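Local coordinates for MutT/NUDIX family protein (Bacillus thuringiensis str. Al Hakam, PDB 3ID9), which probably hydrolyses nucleoside diphosphates linked to another moiety, as members of the MutT/NUDIX family do, at residues V77-L83 with T99-I105. Residues are numbered along the deposited sequence; the frame is centred on the assembly and turned at random.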
ATOM      1  N   VAL B  77       9.481  -2.532  16.874  1.00 37.18           N
ATOM      2  CA  VAL B  77       8.775  -3.363  15.912  1.00 36.06           C
ATOM      3  C   VAL B  77       9.354  -3.329  14.513  1.00 36.43           C
ATOM      4  O   VAL B  77      10.193  -2.490  14.187  1.00 36.90           O
ATOM      5  CB  VAL B  77       7.298  -2.929  15.805  1.00 36.35           C
ATOM      6  CG1 VAL B  77       6.643  -2.955  17.181  1.00 34.72           C
ATOM      7  CG2 VAL B  77       7.212  -1.528  15.196  1.00 32.57           C
ATOM      8  N   LYS B  78       8.898  -4.263  13.691  1.00 36.93           N
ATOM      9  CA  LYS B  78       9.302  -4.312  12.298  1.00 37.26           C
ATOM     10  C   LYS B  78       8.037  -4.606  11.499  1.00 36.89           C
ATOM     11  O   LYS B  78       7.101  -5.239  12.001  1.00 36.93           O
ATOM     12  CB  LYS B  78      10.361  -5.387  12.053  1.00 37.76           C
ATOM     13  CG  LYS B  78       9.845  -6.802  11.972  1.00 41.33           C
ATOM     14  CD  LYS B  78      11.006  -7.760  11.701  1.00 45.99           C
ATOM     15  CE  LYS B  78      10.553  -9.217  11.721  1.00 48.55           C
ATOM     16  NZ  LYS B  78      11.692 -10.155  11.509  1.00 50.16           N
ATOM     17  N   ILE B  79       8.000  -4.120  10.268  1.00 36.17           N
ATOM     18  CA  ILE B  79       6.854  -4.324   9.402  1.00 37.09           C
ATOM     19  C   ILE B  79       6.815  -5.729   8.804  1.00 38.01           C
ATOM     20  O   ILE B  79       7.834  -6.256   8.373  1.00 38.46           O
ATOM     21  CB  ILE B  79       6.856  -3.271   8.268  1.00 36.66           C
ATOM     22  CG1 ILE B  79       6.593  -1.891   8.878  1.00 36.52           C
ATOM     23  CG2 ILE B  79       5.817  -3.623   7.205  1.00 35.89           C
ATOM     24  CD1 ILE B  79       6.404  -0.796   7.877  1.00 40.85           C
ATOM     25  N   LYS B  80       5.637  -6.339   8.805  1.00 39.52           N
ATOM     26  CA  LYS B  80       5.468  -7.668   8.231  1.00 42.44           C
ATOM     27  C   LYS B  80       4.928  -7.463   6.828  1.00 43.72           C
ATOM     28  O   LYS B  80       5.508  -7.919   5.849  1.00 44.50           O
ATOM     29  CB  LYS B  80       4.458  -8.497   9.030  1.00 42.96           C
ATOM     30  CG  LYS B  80       4.960  -9.007  10.364  1.00 47.47           C
ATOM     31  CD  LYS B  80       5.054 -10.530  10.374  1.00 51.54           C
ATOM     32  CE  LYS B  80       3.676 -11.192  10.317  1.00 51.84           C
ATOM     33  NZ  LYS B  80       2.864 -10.926  11.540  1.00 52.47           N
ATOM     34  N   LYS B  81       3.802  -6.766   6.745  1.00 44.45           N
ATOM     35  CA  LYS B  81       3.176  -6.493   5.468  1.00 44.31           C
ATOM     36  C   LYS B  81       2.206  -5.325   5.499  1.00 42.62           C
ATOM     37  O   LYS B  81       1.716  -4.920   6.555  1.00 42.12           O
ATOM     38  CB  LYS B  81       2.449  -7.737   4.950  1.00 46.24           C
ATOM     39  CG  LYS B  81       3.310  -8.634   4.081  1.00 49.72           C
ATOM     40  CD  LYS B  81       2.482  -9.742   3.466  1.00 52.70           C
ATOM     41  CE  LYS B  81       3.267 -10.496   2.401  1.00 54.89           C
ATOM     42  NZ  LYS B  81       2.364 -11.339   1.550  1.00 54.96           N
ATOM     43  N   LEU B  82       1.954  -4.786   4.315  1.00 40.46           N
ATOM     44  CA  LEU B  82       1.037  -3.682   4.122  1.00 38.51           C
ATOM     45  C   LEU B  82      -0.324  -4.375   4.157  1.00 37.54           C
ATOM     46  O   LEU B  82      -0.601  -5.258   3.345  1.00 38.82           O
ATOM     47  CB  LEU B  82       1.290  -3.068   2.750  1.00 41.78           C
ATOM     48  CG  LEU B  82       0.833  -1.662   2.391  1.00 42.55           C
ATOM     49  CD1 LEU B  82      -0.516  -1.410   3.028  1.00 45.68           C
ATOM     50  CD2 LEU B  82       1.864  -0.652   2.855  1.00 42.30           C
ATOM     51  N   LEU B  83      -1.173  -3.999   5.098  1.00 34.90           N
ATOM     52  CA  LEU B  83      -2.465  -4.649   5.192  1.00 32.59           C
ATOM     53  C   LEU B  83      -3.585  -3.955   4.435  1.00 30.88           C
ATOM     54  O   LEU B  83      -4.392  -4.600   3.757  1.00 28.50           O
ATOM     55  CB  LEU B  83      -2.886  -4.773   6.660  1.00 32.81           C
ATOM     56  CG  LEU B  83      -4.312  -5.304   6.843  1.00 34.15           C
ATOM     57  CD1 LEU B  83      -4.343  -6.780   6.466  1.00 33.74           C
ATOM     58  CD2 LEU B  83      -4.772  -5.109   8.280  1.00 35.55           C
ATOM     59  N   THR B  99      -2.212   0.948   6.725  1.00 27.67           N
ATOM     60  CA  THR B  99      -2.263   0.093   7.907  1.00 26.63           C
ATOM     61  C   THR B  99      -1.247  -1.037   7.774  1.00 28.05           C
ATOM     62  O   THR B  99      -1.280  -1.803   6.806  1.00 27.58           O
ATOM     63  CB  THR B  99      -3.665  -0.532   8.107  1.00 26.64           C
ATOM     64  OG1 THR B  99      -4.578   0.471   8.566  1.00 24.86           O
ATOM     65  CG2 THR B  99      -3.613  -1.654   9.136  1.00 27.40           C
ATOM     66  N   PHE B 100      -0.352  -1.145   8.755  1.00 29.10           N
ATOM     67  CA  PHE B 100       0.690  -2.174   8.749  1.00 30.75           C
ATOM     68  C   PHE B 100       0.487  -3.303   9.755  1.00 31.07           C
ATOM     69  O   PHE B 100       0.102  -3.058  10.895  1.00 33.37           O
ATOM     70  CB  PHE B 100       2.059  -1.563   9.074  1.00 31.00           C
ATOM     71  CG  PHE B 100       2.641  -0.721   7.987  1.00 32.78           C
ATOM     72  CD1 PHE B 100       2.871   0.635   8.195  1.00 32.84           C
ATOM     73  CD2 PHE B 100       3.003  -1.289   6.766  1.00 33.19           C
ATOM     74  CE1 PHE B 100       3.459   1.412   7.206  1.00 35.71           C
ATOM     75  CE2 PHE B 100       3.590  -0.523   5.769  1.00 31.78           C
ATOM     76  CZ  PHE B 100       3.820   0.830   5.984  1.00 34.31           C
ATOM     77  N   LEU B 101       0.753  -4.535   9.333  1.00 31.16           N
ATOM     78  CA  LEU B 101       0.705  -5.667  10.247  1.00 32.05           C
ATOM     79  C   LEU B 101       2.111  -5.623  10.827  1.00 32.41           C
ATOM     80  O   LEU B 101       3.090  -5.742  10.090  1.00 32.56           O
ATOM     81  CB  LEU B 101       0.501  -6.992   9.513  1.00 33.19           C
ATOM     82  CG  LEU B 101      -0.949  -7.306   9.151  1.00 36.13           C
ATOM     83  CD1 LEU B 101      -1.022  -8.640   8.415  1.00 36.71           C
ATOM     84  CD2 LEU B 101      -1.779  -7.345  10.423  1.00 34.41           C
ATOM     85  N   LEU B 102       2.209  -5.420  12.136  1.00 32.39           N
ATOM     86  CA  LEU B 102       3.500  -5.324  12.797  1.00 31.99           C
ATOM     87  C   LEU B 102       3.895  -6.582  13.554  1.00 33.37           C
ATOM     88  O   LEU B 102       3.057  -7.422  13.877  1.00 33.24           O
ATOM     89  CB  LEU B 102       3.491  -4.142  13.766  1.00 28.81           C
ATOM     90  CG  LEU B 102       3.269  -2.773  13.130  1.00 28.51           C
ATOM     91  CD1 LEU B 102       3.071  -1.711  14.212  1.00 25.87           C
ATOM     92  CD2 LEU B 102       4.466  -2.437  12.250  1.00 25.11           C
ATOM     93  N   GLU B 103       5.190  -6.697  13.822  1.00 35.85           N
ATOM     94  CA  GLU B 103       5.745  -7.814  14.573  1.00 38.86           C
ATOM     95  C   GLU B 103       6.777  -7.260  15.559  1.00 39.22           C
ATOM     96  O   GLU B 103       7.559  -6.368  15.220  1.00 37.55           O
ATOM     97  CB  GLU B 103       6.400  -8.806  13.621  1.00 43.67           C
ATOM     98  CG  GLU B 103       7.013 -10.011  14.289  1.00 50.82           C
ATOM     99  CD  GLU B 103       7.390 -11.083  13.284  1.00 56.61           C
ATOM    100  OE1 GLU B 103       6.466 -11.695  12.697  1.00 57.85           O
ATOM    101  OE2 GLU B 103       8.605 -11.305  13.078  1.00 59.59           O
ATOM    102  N   ARG B 104       6.769  -7.777  16.785  1.00 41.35           N
ATOM    103  CA  ARG B 104       7.712  -7.328  17.809  1.00 43.84           C
ATOM    104  C   ARG B 104       9.117  -7.867  17.553  1.00 46.55           C
ATOM    105  O   ARG B 104       9.282  -8.989  17.073  1.00 46.67           O
ATOM    106  CB  ARG B 104       7.260  -7.792  19.198  1.00 41.12           C
ATOM    107  CG  ARG B 104       6.875  -6.665  20.140  1.00 39.81           C
ATOM    108  CD  ARG B 104       7.053  -7.067  21.596  1.00 33.83           C
ATOM    109  NE  ARG B 104       6.352  -8.303  21.909  1.00 32.14           N
ATOM    110  CZ  ARG B 104       6.504  -8.986  23.040  1.00 31.74           C
ATOM    111  NH1 ARG B 104       7.341  -8.549  23.975  1.00 29.80           N
ATOM    112  NH2 ARG B 104       5.824 -10.113  23.231  1.00 28.86           N
ATOM    113  N   ILE B 105      10.126  -7.064  17.873  1.00 49.87           N
ATOM    114  CA  ILE B 105      11.516  -7.482  17.711  1.00 54.80           C
ATOM    115  C   ILE B 105      12.305  -7.078  18.954  1.00 59.01           C
ATOM    116  O   ILE B 105      11.752  -7.021  20.055  1.00 59.29           O
ATOM    117  CB  ILE B 105      12.170  -6.842  16.464  1.00 53.03           C
ATOM    118  CG1 ILE B 105      12.115  -5.318  16.563  1.00 52.27           C
ATOM    119  CG2 ILE B 105      11.471  -7.326  15.206  1.00 53.38           C
ATOM    120  CD1 ILE B 105      12.833  -4.605  15.435  1.00 49.86           C
TER
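Leu83 N donates to Thr99 O at 2.8 Å, the shortest of the backbone bonds that join these antiparallel strands. Further along, Lys80 N donates to Leu101 O at 2.9 Å, whereas Leu101 N turns to Lys81 O in a nearly straight bond (172°). Two residues thus face one, a classic beta bulge that shifts the register by one. Lys81 NZ is held by the carbonyls of Ala150 and Ala152 of the second subunit.

Beyond the bulge, Lys78 and Glu103 exchange two backbone hydrogen bonds, and the Glu103 carboxylate is shared by two lysines, one at each oxygen. Lys78 runs alongside it, its chain extended beyond CG, with NZ 3.6 Å from Glu103 OE2. Lys80 crosses it at about a right angle, its bent chain laying methylenes beside Glu103, with NZ 3.9 Å from OE1 of Glu103. Both salt bridges are long, so they probably add a diffuse attraction. Flexible methylenes suit this end, where both lysines are exposed, by packing as well: Lys78 CD rests 3.6 Å from Ile105 CG2.

Ile79, Leu82, Phe100 and Leu102 occupy the other face. With chi1 at -68° and chi2 extended (-173°), Ile79 carries CD1 over the centre of the Phe100 ring, 3.4 Å from the centroid, a CH-pi contact that suits a slender branched chain against a flat ring. Leu82 CD2 approaches Phe100 CE2 obliquely, while Tyr155 of the second subunit meets the ring edge-to-face. Leu102 packs on Met65 and Met69, so the apolar face of this bulged beta hairpin, part of the mixed sheet, lies against helix 61-72, as in the alpha/beta/alpha sandwich of the Nudix fold.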